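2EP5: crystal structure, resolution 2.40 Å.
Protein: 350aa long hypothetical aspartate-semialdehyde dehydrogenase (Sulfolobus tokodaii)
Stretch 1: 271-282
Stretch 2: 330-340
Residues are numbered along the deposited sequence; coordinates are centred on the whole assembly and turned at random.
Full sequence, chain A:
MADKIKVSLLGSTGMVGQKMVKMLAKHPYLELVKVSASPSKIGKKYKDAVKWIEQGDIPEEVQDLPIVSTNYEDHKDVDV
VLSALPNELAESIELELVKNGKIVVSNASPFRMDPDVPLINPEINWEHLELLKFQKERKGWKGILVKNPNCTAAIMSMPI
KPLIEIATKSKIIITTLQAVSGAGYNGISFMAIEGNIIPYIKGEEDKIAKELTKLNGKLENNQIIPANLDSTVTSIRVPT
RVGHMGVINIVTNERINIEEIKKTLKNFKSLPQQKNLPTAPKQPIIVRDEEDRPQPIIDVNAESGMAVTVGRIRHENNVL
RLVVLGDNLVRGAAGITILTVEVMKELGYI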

# COMPACT_ATOMS: atom_id res chain seq x y z
N LEU A 271 -9.37 31.02 -23.73
CA LEU A 271 -10.77 31.42 -23.82
C LEU A 271 -11.61 31.00 -22.61
O LEU A 271 -12.42 31.78 -22.12
CB LEU A 271 -11.40 30.87 -25.11
CG LEU A 271 -12.87 31.20 -25.39
CD1 LEU A 271 -13.10 31.24 -26.89
CD2 LEU A 271 -13.77 30.16 -24.73
N PRO A 272 -11.43 29.76 -22.13
CA PRO A 272 -12.20 29.30 -20.97
C PRO A 272 -11.99 30.20 -19.75
O PRO A 272 -12.91 30.42 -18.96
CB PRO A 272 -11.68 27.88 -20.74
CG PRO A 272 -11.32 27.43 -22.14
CD PRO A 272 -10.64 28.65 -22.71
N GLN A 273 -10.77 30.72 -19.58
CA GLN A 273 -10.46 31.60 -18.46
C GLN A 273 -11.01 33.01 -18.71
O GLN A 273 -11.46 33.69 -17.79
CB GLN A 273 -8.95 31.70 -18.24
CG GLN A 273 -8.31 30.50 -17.57
CD GLN A 273 -8.33 29.25 -18.43
OE1 GLN A 273 -8.04 29.29 -19.63
NE2 GLN A 273 -8.67 28.12 -17.82
N GLN A 274 -10.97 33.43 -19.97
CA GLN A 274 -11.43 34.75 -20.35
C GLN A 274 -12.94 34.91 -20.21
O GLN A 274 -13.42 35.95 -19.78
CB GLN A 274 -11.00 35.05 -21.78
CG GLN A 274 -9.50 35.19 -21.94
CD GLN A 274 -9.06 35.08 -23.39
OE1 GLN A 274 -9.72 35.60 -24.29
NE2 GLN A 274 -7.93 34.41 -23.61
N LYS A 275 -13.69 33.88 -20.59
CA LYS A 275 -15.14 33.93 -20.51
C LYS A 275 -15.61 33.44 -19.15
O LYS A 275 -16.82 33.33 -18.90
CB LYS A 275 -15.77 33.08 -21.61
CG LYS A 275 -15.28 33.43 -23.00
CD LYS A 275 -15.53 34.89 -23.34
CE LYS A 275 -15.09 35.19 -24.76
NZ LYS A 275 -15.23 36.63 -25.11
N ASN A 276 -14.66 33.14 -18.27
CA ASN A 276 -14.97 32.66 -16.93
C ASN A 276 -16.01 31.56 -16.96
O ASN A 276 -17.06 31.67 -16.31
CB ASN A 276 -15.48 33.80 -16.06
CG ASN A 276 -14.46 34.89 -15.90
OD1 ASN A 276 -14.16 35.61 -16.84
ND2 ASN A 276 -13.91 35.01 -14.70
N LEU A 277 -15.74 30.49 -17.70
CA LEU A 277 -16.67 29.38 -17.79
C LEU A 277 -16.66 28.64 -16.45
O LEU A 277 -15.60 28.43 -15.85
CB LEU A 277 -16.28 28.46 -18.95
CG LEU A 277 -16.15 29.17 -20.31
CD1 LEU A 277 -15.83 28.15 -21.39
CD2 LEU A 277 -17.45 29.89 -20.65
N PRO A 278 -17.84 28.24 -15.96
CA PRO A 278 -18.02 27.53 -14.68
C PRO A 278 -17.03 26.42 -14.34
O PRO A 278 -16.66 26.26 -13.18
CB PRO A 278 -19.47 27.03 -14.75
CG PRO A 278 -19.81 27.06 -16.21
CD PRO A 278 -19.12 28.31 -16.68
N THR A 279 -16.61 25.65 -15.34
CA THR A 279 -15.69 24.55 -15.10
C THR A 279 -14.22 24.87 -15.43
O THR A 279 -13.35 24.01 -15.27
CB THR A 279 -16.15 23.31 -15.87
OG1 THR A 279 -17.50 23.01 -15.51
CG2 THR A 279 -15.27 22.09 -15.55
N ALA A 280 -13.95 26.10 -15.86
CA ALA A 280 -12.59 26.51 -16.18
C ALA A 280 -11.83 27.00 -14.95
O ALA A 280 -12.29 27.89 -14.24
CB ALA A 280 -12.62 27.61 -17.23
N PRO A 281 -10.65 26.43 -14.68
CA PRO A 281 -9.87 26.87 -13.51
C PRO A 281 -9.28 28.26 -13.79
O PRO A 281 -9.10 28.62 -14.95
CB PRO A 281 -8.80 25.80 -13.39
CG PRO A 281 -8.51 25.48 -14.82
CD PRO A 281 -9.91 25.41 -15.44
N LYS A 282 -8.98 29.02 -12.74
CA LYS A 282 -8.41 30.35 -12.92
C LYS A 282 -7.01 30.29 -13.55
O LYS A 282 -6.65 31.14 -14.35
CB LYS A 282 -8.31 31.09 -11.58
CG LYS A 282 -9.43 32.08 -11.29
CD LYS A 282 -10.71 31.40 -10.84
CE LYS A 282 -11.67 32.41 -10.19
NZ LYS A 282 -11.07 33.04 -8.96
N VAL A 330 -10.70 14.21 -13.67
CA VAL A 330 -11.28 15.52 -13.93
C VAL A 330 -10.69 16.15 -15.19
O VAL A 330 -11.32 16.16 -16.26
CB VAL A 330 -11.04 16.44 -12.70
CG1 VAL A 330 -11.63 17.82 -12.92
CG2 VAL A 330 -11.66 15.81 -11.46
N ARG A 331 -9.47 16.67 -15.08
CA ARG A 331 -8.80 17.27 -16.21
C ARG A 331 -8.72 16.25 -17.35
O ARG A 331 -8.85 16.60 -18.52
CB ARG A 331 -7.37 17.67 -15.83
CG ARG A 331 -6.65 18.43 -16.93
CD ARG A 331 -7.18 19.84 -16.95
NE ARG A 331 -7.42 20.33 -18.30
CZ ARG A 331 -7.88 21.55 -18.56
NH1 ARG A 331 -8.14 22.38 -17.57
NH2 ARG A 331 -8.06 21.93 -19.81
N GLY A 332 -8.52 14.99 -16.98
CA GLY A 332 -8.39 13.94 -17.97
C GLY A 332 -9.65 13.32 -18.52
O GLY A 332 -9.55 12.48 -19.41
N ALA A 333 -10.82 13.69 -18.00
CA ALA A 333 -12.07 13.12 -18.48
C ALA A 333 -13.32 13.96 -18.17
O ALA A 333 -13.73 14.77 -19.00
CB ALA A 333 -12.25 11.71 -17.93
N ALA A 334 -13.91 13.75 -16.99
CA ALA A 334 -15.12 14.46 -16.57
C ALA A 334 -15.13 15.97 -16.78
O ALA A 334 -15.99 16.51 -17.48
CB ALA A 334 -15.43 14.15 -15.11
N GLY A 335 -14.17 16.65 -16.17
CA GLY A 335 -14.08 18.09 -16.29
C GLY A 335 -13.87 18.65 -17.68
O GLY A 335 -14.43 19.69 -18.00
N ILE A 336 -13.08 17.98 -18.52
CA ILE A 336 -12.86 18.54 -19.86
C ILE A 336 -14.06 18.34 -20.78
O ILE A 336 -14.27 19.14 -21.69
CB ILE A 336 -11.60 17.96 -20.56
CG1 ILE A 336 -11.58 16.45 -20.47
CG2 ILE A 336 -10.36 18.57 -19.96
CD1 ILE A 336 -10.55 15.83 -21.35
N THR A 337 -14.83 17.29 -20.56
CA THR A 337 -16.01 17.05 -21.37
C THR A 337 -17.04 18.14 -21.06
O THR A 337 -17.63 18.74 -21.96
CB THR A 337 -16.64 15.68 -21.06
OG1 THR A 337 -15.72 14.65 -21.41
CG2 THR A 337 -17.94 15.49 -21.85
N ILE A 338 -17.24 18.39 -19.78
CA ILE A 338 -18.19 19.39 -19.33
C ILE A 338 -17.70 20.77 -19.76
O ILE A 338 -18.49 21.62 -20.18
CB ILE A 338 -18.36 19.31 -17.78
CG1 ILE A 338 -19.08 18.01 -17.42
CG2 ILE A 338 -19.12 20.52 -17.26
CD1 ILE A 338 -19.10 17.70 -15.93
N LEU A 339 -16.39 20.99 -19.67
CA LEU A 339 -15.80 22.27 -20.05
C LEU A 339 -15.95 22.46 -21.56
O LEU A 339 -16.11 23.58 -22.06
CB LEU A 339 -14.32 22.33 -19.67
CG LEU A 339 -13.74 23.67 -19.19
CD1 LEU A 339 -12.31 23.79 -19.67
CD2 LEU A 339 -14.54 24.84 -19.71
N THR A 340 -15.88 21.35 -22.30
CA THR A 340 -16.01 21.41 -23.74
C THR A 340 -17.41 21.87 -24.10
O THR A 340 -17.58 22.69 -25.00
CB THR A 340 -15.72 20.04 -24.39
OG1 THR A 340 -14.36 19.66 -24.12
CG2 THR A 340 -15.92 20.11 -25.91

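Stretch 1 enters the contact as the end of a helix, and its first contributor is Pro 272, whose CA-to-CB bond points toward stretch 2. Its CB lies 4.3 Å from Leu 339 CD1, a loose apolar approach. Gln 273 does not touch stretch 2; its side chain folds back within its own segment, Gln 273 NE2 donating to Pro 281 O at 2.9 Å with an N-H...O angle of 164°. This nearly linear bond ties the helix to the far end of the loop. The helical path breaks at Asn 276, where phi turns positive (47°), and the chain then presents Leu 277.

Leu 277, in the mt rotamer, also points toward stretch 2, and its CD1 reaches Leu 339 CD2 at 3.9 Å. It opens a type I turn closed by the bond from Ala 280 N to Leu 277 O, 2.9 Å. Pro 278, within the turn, makes no contact, whereas Thr 279 points toward the helix and is the most extensively covered residue of stretch 1, at 76 Å². Thr 279 CA and Leu 339 CA are 5.5 Å apart. Thr 279 CG2 sits 3.5 Å from Gly 335 O, and Thr 279 OG1 is 3.4 Å from Ile 338 CG2. Neither pair is a hydrogen bond: each sets a methyl against an oxygen. A CB on Gly 335 would clash with Val 330 CG1, 2.9 Å from its ideal position.

Ala 280 adds CB to Leu 339 CD2 at 4.2 Å. Leu 339 thus meets four residues of stretch 1 and loses 97 Å² to them, with both chi angles between wells. Finally, Pro 281 CD lies 4.1 Å from Arg 331 NH1, at the guanidinium edge and near its plane, so the ring does not stack on it. No hydrogen bond crosses the 302 Å² contact, which rests on packing.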